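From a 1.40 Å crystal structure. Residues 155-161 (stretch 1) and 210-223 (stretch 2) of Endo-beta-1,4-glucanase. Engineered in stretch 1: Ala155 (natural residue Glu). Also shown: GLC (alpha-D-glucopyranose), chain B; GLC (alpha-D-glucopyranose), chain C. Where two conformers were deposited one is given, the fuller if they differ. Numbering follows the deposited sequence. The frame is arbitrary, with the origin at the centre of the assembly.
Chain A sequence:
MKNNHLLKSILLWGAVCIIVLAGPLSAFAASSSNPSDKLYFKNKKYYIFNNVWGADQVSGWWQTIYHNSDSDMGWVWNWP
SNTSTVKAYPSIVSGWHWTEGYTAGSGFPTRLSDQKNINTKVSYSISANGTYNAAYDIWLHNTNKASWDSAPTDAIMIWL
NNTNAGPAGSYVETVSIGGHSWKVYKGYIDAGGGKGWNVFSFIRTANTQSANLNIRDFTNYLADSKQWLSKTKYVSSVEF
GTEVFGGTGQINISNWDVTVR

Stretch 1, residues 155-161: AIMIWLN
Stretch 2 (210-223) SANLNIRDFTNYLA

An apolar side-chain contact, with no hydrogen bond across it, packs one side of a β-strand (stretch 1) against a short strand and the helix that follows it (stretch 2), burying 370 Å² summed over both sides. Ala155 to Trp159 are extended, with phi from -91° (Trp159) to -129° (Ile158) and psi from 103° (Ile158) to 141° (Met157); at Leu160 (-89°/-19°) the chain turns a corner, and Asn161 is extended again (-139°/134°). In stretch 2, Ser210 to Asn214 form a strand with phi from -114° (Asn214) to -157° (Ala211) and psi from 108° (Asn212) to 154° (Leu213). After Ile215 (-57°/-29°) a helix continues past Ala223, with a wider pi-type turn at 221-223. The axes of strand 155-159 and the helix approach to 10.5 Å, and their N-to-C directions differ by 124°. Across the stretches the register runs in reverse: Ile156 CA lies 8.4 Å from Thr219 CA, and Leu160 CA lies 7.9 Å from Ser210 CA.

Ile156 and Ile158 alternate along the strand and point their CA-to-CB bonds toward stretch 2, as does Leu160 at the corner; all three share one rotamer, chi1 m and chi2 t. Ala155 (engineered; Glu in the natural sequence), Met157 and Trp159 are out of its reach. Ile156 meets the helix: its CD1 lies 3.5 Å from Thr219 CG2 and 3.7 Å from Leu222 CD1. Leu222 (m, t) points toward the strand, and Thr219 (chi1 p) points sideways yet still brings its methyl into contact. Ile158, which loses the most surface in stretch 1, spans the junction of strand and helix. Ile158 CG2 is 3.9 Å from Leu213 CD1, while Ile158 CD1 is 3.8 Å from Ile215 CD1 and 3.9 Å from Phe218 CG. Ile215 (m, m) leaves the backbone sideways, but its end comes nearer. Phe218 (chi1 m, chi2 81°) presents a ring face: Ile158 CD1 sits 3.8 Å from the ring centroid and 6° off the normal, a CH-pi contact almost directly over the ring centre. Farther along, Leu160 CD1 reaches Ala211 CB at 4.0 Å; Ala211 and Leu213 (m, t) both point toward stretch 1, with Asn212 between them out of reach.

Asn214 (chi1 t, chi2 -10°) caps the helix from within stretch 2: its OD1 accepts from Arg216 N at 3.0 Å with an angle of 148° at the hydrogen. Asp217 N donates to Asn214 O at 2.9 Å, and Thr219 N to Ile215 O at 3.0 Å.

Met157 and Trp159, out of reach of stretch 2, approach the two glucose units. Met157 (m, t, p) places SD 2.8 Å from O1 of GLC (chain B) and 3.4 Å from O3 of GLC (chain C). Trp159 (chi1 m, chi2 28°) has O2 of GLC (chain C) at its ring edge, 3.6 Å from CH2, so Met157 and Trp159 meet sugar while Ile156 and Ile158 pack against stretch 2.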

ATOM      1  N   ALA A 155       7.147  15.322 -33.440  1.00 12.37           N
ATOM      2  CA  ALA A 155       7.624  14.227 -32.632  1.00 11.96           C
ATOM      3  C   ALA A 155       8.194  13.155 -33.533  1.00 11.35           C
ATOM      4  O   ALA A 155       7.570  12.808 -34.551  1.00 12.25           O
ATOM      5  CB  ALA A 155       6.513  13.631 -31.787  1.00 13.15           C
ATOM      6  N   ILE A 156       9.340  12.586 -33.137  1.00 11.05           N
ATOM      7  CA  ILE A 156       9.891  11.409 -33.768  1.00 11.19           C
ATOM      8  C   ILE A 156       9.932  10.297 -32.727  1.00 10.48           C
ATOM      9  O   ILE A 156      10.431  10.525 -31.630  1.00 11.45           O
ATOM     10  CB  ILE A 156      11.286  11.680 -34.315  1.00 11.70           C
ATOM     11  CG1 ILE A 156      11.254  12.800 -35.339  1.00 13.11           C
ATOM     12  CG2 ILE A 156      11.912  10.398 -34.856  1.00 13.33           C
ATOM     13  CD1 ILE A 156      12.705  13.279 -35.713  1.00 14.11           C
ATOM     14  N   MET A 157       9.381   9.146 -33.046  1.00 11.05           N
ATOM     15  CA  MET A 157       9.419   8.000 -32.171  1.00 11.08           C
ATOM     16  C   MET A 157      10.246   6.890 -32.801  1.00 11.40           C
ATOM     17  O   MET A 157      10.167   6.639 -34.014  1.00 13.01           O
ATOM     18  CB  MET A 157       8.023   7.466 -31.921  1.00 11.48           C
ATOM     19  CG  MET A 157       7.068   8.480 -31.413  1.00 11.76           C
ATOM     20  SD  MET A 157       5.621   7.706 -30.698  1.00 15.27           S
ATOM     21  CE  MET A 157       6.242   7.229 -29.072  1.00 16.85           C
ATOM     22  N   ILE A 158      11.028   6.201 -31.998  1.00 10.81           N
ATOM     23  CA  ILE A 158      11.854   5.087 -32.444  1.00 11.03           C
ATOM     24  C   ILE A 158      11.571   3.937 -31.518  1.00 10.26           C
ATOM     25  O   ILE A 158      12.054   3.925 -30.370  1.00 10.92           O
ATOM     26  CB  ILE A 158      13.348   5.447 -32.526  1.00 11.83           C
ATOM     27  CG1 ILE A 158      13.593   6.719 -33.345  1.00 12.16           C
ATOM     28  CG2 ILE A 158      14.137   4.236 -33.064  1.00 12.56           C
ATOM     29  CD1 ILE A 158      14.999   7.207 -33.376  1.00 13.64           C
ATOM     30  N   TRP A 159      10.791   2.982 -31.982  1.00 10.69           N
ATOM     31  CA  TRP A 159      10.333   1.871 -31.166  1.00  9.91           C
ATOM     32  C   TRP A 159      11.296   0.687 -31.267  1.00 10.47           C
ATOM     33  O   TRP A 159      11.485   0.107 -32.346  1.00 12.22           O
ATOM     34  CB  TRP A 159       8.937   1.369 -31.549  1.00 11.06           C
ATOM     35  CG  TRP A 159       7.805   2.348 -31.495  1.00 11.09           C
ATOM     36  CD1 TRP A 159       7.834   3.708 -31.654  1.00 11.94           C
ATOM     37  CD2 TRP A 159       6.434   1.987 -31.360  1.00 10.24           C
ATOM     38  NE1 TRP A 159       6.552   4.215 -31.578  1.00 12.45           N
ATOM     39  CE2 TRP A 159       5.680   3.170 -31.410  1.00 11.54           C
ATOM     40  CE3 TRP A 159       5.778   0.781 -31.202  1.00 11.28           C
ATOM     41  CZ2 TRP A 159       4.288   3.177 -31.306  1.00 12.34           C
ATOM     42  CZ3 TRP A 159       4.380   0.793 -31.086  1.00 12.05           C
ATOM     43  CH2 TRP A 159       3.667   1.995 -31.159  1.00 11.63           C
ATOM     44  N   LEU A 160      11.901   0.333 -30.142  1.00 10.58           N
ATOM     45  CA  LEU A 160      12.750  -0.841 -30.028  1.00 10.85           C
ATOM     46  C   LEU A 160      11.964  -2.071 -29.641  1.00 11.88           C
ATOM     47  O   LEU A 160      12.442  -3.188 -29.823  1.00 12.24           O
ATOM     48  CB  LEU A 160      13.861  -0.582 -29.032  1.00 10.97           C
ATOM     49  CG  LEU A 160      14.803   0.570 -29.328  1.00 11.09           C
ATOM     50  CD1 LEU A 160      15.932   0.658 -28.291  1.00 12.71           C
ATOM     51  CD2 LEU A 160      15.367   0.558 -30.765  1.00 13.76           C
ATOM     52  N   ASN A 161      10.760  -1.870 -29.098  1.00 10.82           N
ATOM     53  CA  ASN A 161       9.874  -2.964 -28.758  1.00 11.34           C
ATOM     54  C   ASN A 161       8.476  -2.551 -29.142  1.00 11.86           C
ATOM     55  O   ASN A 161       8.054  -1.437 -28.830  1.00 11.76           O
ATOM     56  CB  ASN A 161       9.930  -3.256 -27.242  1.00 12.01           C
ATOM     57  CG  ASN A 161       8.999  -4.393 -26.802  1.00 11.34           C
ATOM     58  OD1 ASN A 161       7.780  -4.276 -26.929  1.00 13.51           O
ATOM     59  ND2 ASN A 161       9.577  -5.480 -26.287  1.00 12.75           N
ATOM     60  N   SER A 210      18.764  -3.691 -27.124  1.00 14.06           N
ATOM     61  CA  SER A 210      19.810  -2.712 -27.065  1.00 15.49           C
ATOM     62  C   SER A 210      19.962  -2.026 -28.415  1.00 16.12           C
ATOM     63  O   SER A 210      19.698  -2.647 -29.467  1.00 18.45           O
ATOM     64  CB  SER A 210      21.119  -3.325 -26.608  0.50 16.59           C
ATOM     65  OG  SER A 210      21.592  -4.155 -27.621  0.50 17.30           O
ATOM     66  N   ALA A 211      20.363  -0.771 -28.391  1.00 14.08           N
ATOM     67  CA  ALA A 211      20.635  -0.040 -29.622  1.00 14.79           C
ATOM     68  C   ALA A 211      21.571   1.097 -29.358  1.00 14.51           C
ATOM     69  O   ALA A 211      21.620   1.676 -28.292  1.00 15.42           O
ATOM     70  CB  ALA A 211      19.362   0.480 -30.250  1.00 16.69           C
ATOM     71  N   ASN A 212      22.365   1.395 -30.370  1.00 14.73           N
ATOM     72  CA  ASN A 212      23.240   2.527 -30.412  1.00 15.35           C
ATOM     73  C   ASN A 212      22.857   3.284 -31.670  1.00 15.94           C
ATOM     74  O   ASN A 212      23.103   2.796 -32.768  1.00 17.19           O
ATOM     75  CB  ASN A 212      24.677   2.009 -30.497  0.50 16.85           C
ATOM     76  CG  ASN A 212      25.663   3.023 -30.079  0.50 20.19           C
ATOM     77  OD1 ASN A 212      25.673   4.138 -30.580  0.50 23.74           O
ATOM     78  ND2 ASN A 212      26.515   2.652 -29.138  0.50 26.67           N
ATOM     79  N   LEU A 213      22.213   4.429 -31.507  1.00 15.08           N
ATOM     80  CA  LEU A 213      21.641   5.185 -32.619  1.00 15.02           C
ATOM     81  C   LEU A 213      22.143   6.605 -32.663  1.00 15.37           C
ATOM     82  O   LEU A 213      22.572   7.166 -31.657  1.00 19.27           O
ATOM     83  CB  LEU A 213      20.125   5.215 -32.512  1.00 15.75           C
ATOM     84  CG  LEU A 213      19.414   3.875 -32.436  1.00 16.36           C
ATOM     85  CD1 LEU A 213      17.930   4.073 -32.153  1.00 19.21           C
ATOM     86  CD2 LEU A 213      19.611   3.007 -33.676  1.00 17.83           C
ATOM     87  N   ASN A 214      22.138   7.196 -33.848  1.00 14.55           N
ATOM     88  CA  ASN A 214      22.387   8.611 -34.007  1.00 13.77           C
ATOM     89  C   ASN A 214      21.102   9.235 -34.520  1.00 14.40           C
ATOM     90  O   ASN A 214      20.637   8.917 -35.627  1.00 14.80           O
ATOM     91  CB  ASN A 214      23.508   8.849 -35.018  1.00 14.64           C
ATOM     92  CG  ASN A 214      23.895  10.287 -35.142  1.00 14.97           C
ATOM     93  OD1 ASN A 214      23.253  11.202 -34.639  1.00 15.53           O
ATOM     94  ND2 ASN A 214      24.979  10.526 -35.905  1.00 19.12           N
ATOM     95  N   ILE A 215      20.465  10.057 -33.693  1.00 13.78           N
ATOM     96  CA  ILE A 215      19.173  10.659 -34.081  1.00 14.58           C
ATOM     97  C   ILE A 215      19.298  11.437 -35.397  1.00 14.78           C
ATOM     98  O   ILE A 215      18.342  11.523 -36.177  1.00 14.13           O
ATOM     99  CB  ILE A 215      18.589  11.522 -32.947  1.00 14.99           C
ATOM    100  CG1 ILE A 215      18.383  10.714 -31.669  1.00 18.39           C
ATOM    101  CG2 ILE A 215      17.280  12.178 -33.362  1.00 14.88           C
ATOM    102  CD1 ILE A 215      17.726   9.413 -31.866  1.00 18.98           C
ATOM    103  N   ARG A 216      20.488  11.964 -35.662  1.00 14.51           N
ATOM    104  CA  ARG A 216      20.704  12.698 -36.907  1.00 15.13           C
ATOM    105  C   ARG A 216      20.460  11.837 -38.133  1.00 14.65           C
ATOM    106  O   ARG A 216      20.070  12.356 -39.194  1.00 14.57           O
ATOM    107  CB  ARG A 216      22.118  13.267 -36.917  1.00 15.17           C
ATOM    108  CG  ARG A 216      22.358  14.278 -38.057  1.00 17.28           C
ATOM    109  CD  ARG A 216      23.776  14.789 -38.069  1.00 20.47           C
ATOM    110  NE  ARG A 216      24.623  13.765 -38.613  1.00 24.59           N
ATOM    111  CZ  ARG A 216      25.937  13.887 -38.811  1.00 27.04           C
ATOM    112  NH1 ARG A 216      26.575  14.975 -38.438  1.00 26.68           N
ATOM    113  NH2 ARG A 216      26.604  12.879 -39.325  1.00 29.75           N
ATOM    114  N   ASP A 217      20.700  10.538 -38.049  1.00 13.99           N
ATOM    115  CA  ASP A 217      20.396   9.669 -39.191  1.00 14.32           C
ATOM    116  C   ASP A 217      18.896   9.700 -39.507  1.00 14.67           C
ATOM    117  O   ASP A 217      18.488   9.598 -40.676  1.00 14.55           O
ATOM    118  CB  ASP A 217      20.789   8.226 -38.895  1.00 15.26           C
ATOM    119  CG  ASP A 217      22.285   8.000 -38.696  1.00 17.65           C
ATOM    120  OD1 ASP A 217      23.083   8.874 -39.082  1.00 22.71           O
ATOM    121  OD2 ASP A 217      22.630   6.876 -38.247  1.00 20.09           O
ATOM    122  N   PHE A 218      18.066   9.755 -38.471  1.00 12.50           N
ATOM    123  CA  PHE A 218      16.615   9.746 -38.629  1.00 12.23           C
ATOM    124  C   PHE A 218      16.102  11.114 -39.081  1.00 12.86           C
ATOM    125  O   PHE A 218      15.250  11.202 -39.995  1.00 13.61           O
ATOM    126  CB  PHE A 218      15.959   9.294 -37.310  1.00 12.20           C
ATOM    127  CG  PHE A 218      16.285   7.887 -36.968  1.00 11.73           C
ATOM    128  CD1 PHE A 218      17.489   7.573 -36.356  1.00 13.24           C
ATOM    129  CD2 PHE A 218      15.417   6.837 -37.306  1.00 12.45           C
ATOM    130  CE1 PHE A 218      17.832   6.243 -36.098  1.00 13.33           C
ATOM    131  CE2 PHE A 218      15.740   5.551 -37.044  1.00 13.87           C
ATOM    132  CZ  PHE A 218      16.969   5.240 -36.413  1.00 14.02           C
ATOM    133  N   THR A 219      16.601  12.199 -38.504  1.00 12.65           N
ATOM    134  CA  THR A 219      16.169  13.524 -38.943  1.00 13.45           C
ATOM    135  C   THR A 219      16.665  13.812 -40.376  1.00 14.55           C
ATOM    136  O   THR A 219      15.953  14.455 -41.130  1.00 14.26           O
ATOM    137  CB  THR A 219      16.601  14.622 -37.956  1.00 13.56           C
ATOM    138  OG1 THR A 219      18.036  14.625 -37.775  1.00 13.88           O
ATOM    139  CG2 THR A 219      15.912  14.422 -36.600  1.00 13.71           C
ATOM    140  N   ASN A 220      17.864  13.344 -40.733  1.00 14.90           N
ATOM    141  CA  ASN A 220      18.317  13.486 -42.141  1.00 15.13           C
ATOM    142  C   ASN A 220      17.420  12.734 -43.107  1.00 14.96           C
ATOM    143  O   ASN A 220      17.129  13.223 -44.205  1.00 15.71           O
ATOM    144  CB  ASN A 220      19.749  12.992 -42.296  1.00 15.74           C
ATOM    145  CG  ASN A 220      20.776  14.027 -41.882  1.00 17.28           C
ATOM    146  OD1 ASN A 220      20.457  15.211 -41.642  1.00 19.89           O
ATOM    147  ND2 ASN A 220      22.036  13.578 -41.803  1.00 22.62           N
ATOM    148  N   TYR A 221      16.958  11.540 -42.744  1.00 14.41           N
ATOM    149  CA  TYR A 221      15.994  10.820 -43.594  1.00 14.43           C
ATOM    150  C   TYR A 221      14.747  11.660 -43.745  1.00 14.71           C
ATOM    151  O   TYR A 221      14.276  11.873 -44.853  1.00 14.61           O
ATOM    152  CB  TYR A 221      15.701   9.425 -43.046  1.00 13.95           C
ATOM    153  CG  TYR A 221      14.440   8.785 -43.555  1.00 13.80           C
ATOM    154  CD1 TYR A 221      14.419   8.115 -44.782  1.00 13.89           C
ATOM    155  CD2 TYR A 221      13.242   8.844 -42.846  1.00 13.74           C
ATOM    156  CE1 TYR A 221      13.263   7.459 -45.221  1.00 13.47           C
ATOM    157  CE2 TYR A 221      12.118   8.209 -43.264  1.00 13.73           C
ATOM    158  CZ  TYR A 221      12.113   7.538 -44.460  1.00 13.22           C
ATOM    159  OH  TYR A 221      10.956   6.934 -44.846  1.00 14.28           O
ATOM    160  N   LEU A 222      14.188  12.163 -42.661  1.00 14.31           N
ATOM    161  CA  LEU A 222      12.948  12.918 -42.756  1.00 14.74           C
ATOM    162  C   LEU A 222      13.109  14.222 -43.545  1.00 15.45           C
ATOM    163  O   LEU A 222      12.216  14.602 -44.292  1.00 16.57           O
ATOM    164  CB  LEU A 222      12.398  13.172 -41.341  1.00 14.54           C
ATOM    165  CG  LEU A 222      11.937  11.951 -40.565  1.00 13.25           C
ATOM    166  CD1 LEU A 222      11.653  12.368 -39.105  1.00 15.31           C
ATOM    167  CD2 LEU A 222      10.735  11.293 -41.200  1.00 14.75           C
ATOM    168  N   ALA A 223      14.227  14.909 -43.351  1.00 15.50           N
ATOM    169  CA  ALA A 223      14.469  16.189 -44.001  1.00 16.20           C
ATOM    170  C   ALA A 223      14.915  16.023 -45.438  1.00 17.90           C
ATOM    171  O   ALA A 223      14.295  16.591 -46.352  1.00 20.65           O
ATOM    172  CB  ALA A 223      15.509  16.975 -43.198  1.00 16.91           C
TER
HETATM  173  C1  GLC B   1       3.722  10.232 -29.126  0.50 21.68           C
HETATM  174  C2  GLC B   1       2.703  11.355 -28.949  0.50 21.90           C
HETATM  175  C3  GLC B   1       3.177  12.262 -27.844  0.50 20.63           C
HETATM  176  C4  GLC B   1       3.254  11.454 -26.553  0.50 19.70           C
HETATM  177  C5  GLC B   1       4.257  10.328 -26.837  0.50 19.02           C
HETATM  178  C6  GLC B   1       4.631   9.488 -25.609  0.50 17.83           C
HETATM  179  O1  GLC B   1       3.405   9.365 -30.179  0.50 25.97           O
HETATM  180  O2  GLC B   1       2.524  12.199 -30.064  0.50 21.91           O
HETATM  181  O3  GLC B   1       2.278  13.372 -27.864  0.50 21.86           O
HETATM  182  O4  GLC B   1       3.763  12.244 -25.501  0.50 17.91           O
HETATM  183  O5  GLC B   1       3.753   9.521 -27.892  0.50 21.15           O
HETATM  184  O6  GLC B   1       3.491   8.949 -24.974  0.50 14.49           O
HETATM  185  C1  GLC C   2      -0.994   5.685 -30.696  1.00 16.65           C
HETATM  186  C2  GLC C   2       0.498   5.460 -30.760  1.00 14.05           C
HETATM  187  C3  GLC C   2       1.228   6.255 -29.705  1.00 15.37           C
HETATM  188  C4  GLC C   2       0.778   7.717 -29.663  1.00 16.78           C
HETATM  189  C5  GLC C   2      -0.759   7.769 -29.675  1.00 17.30           C
HETATM  190  C6  GLC C   2      -1.244   9.213 -29.768  1.00 20.87           C
HETATM  191  O2  GLC C   2       0.765   4.091 -30.545  1.00 15.17           O
HETATM  192  O3  GLC C   2       2.604   6.210 -29.986  1.00 15.22           O
HETATM  193  O4  GLC C   2       1.340   8.364 -28.521  1.00 17.82           O
HETATM  194  O5  GLC C   2      -1.246   7.084 -30.806  1.00 17.36           O
HETATM  195  O6  GLC C   2      -2.635   9.257 -29.444  1.00 22.66           O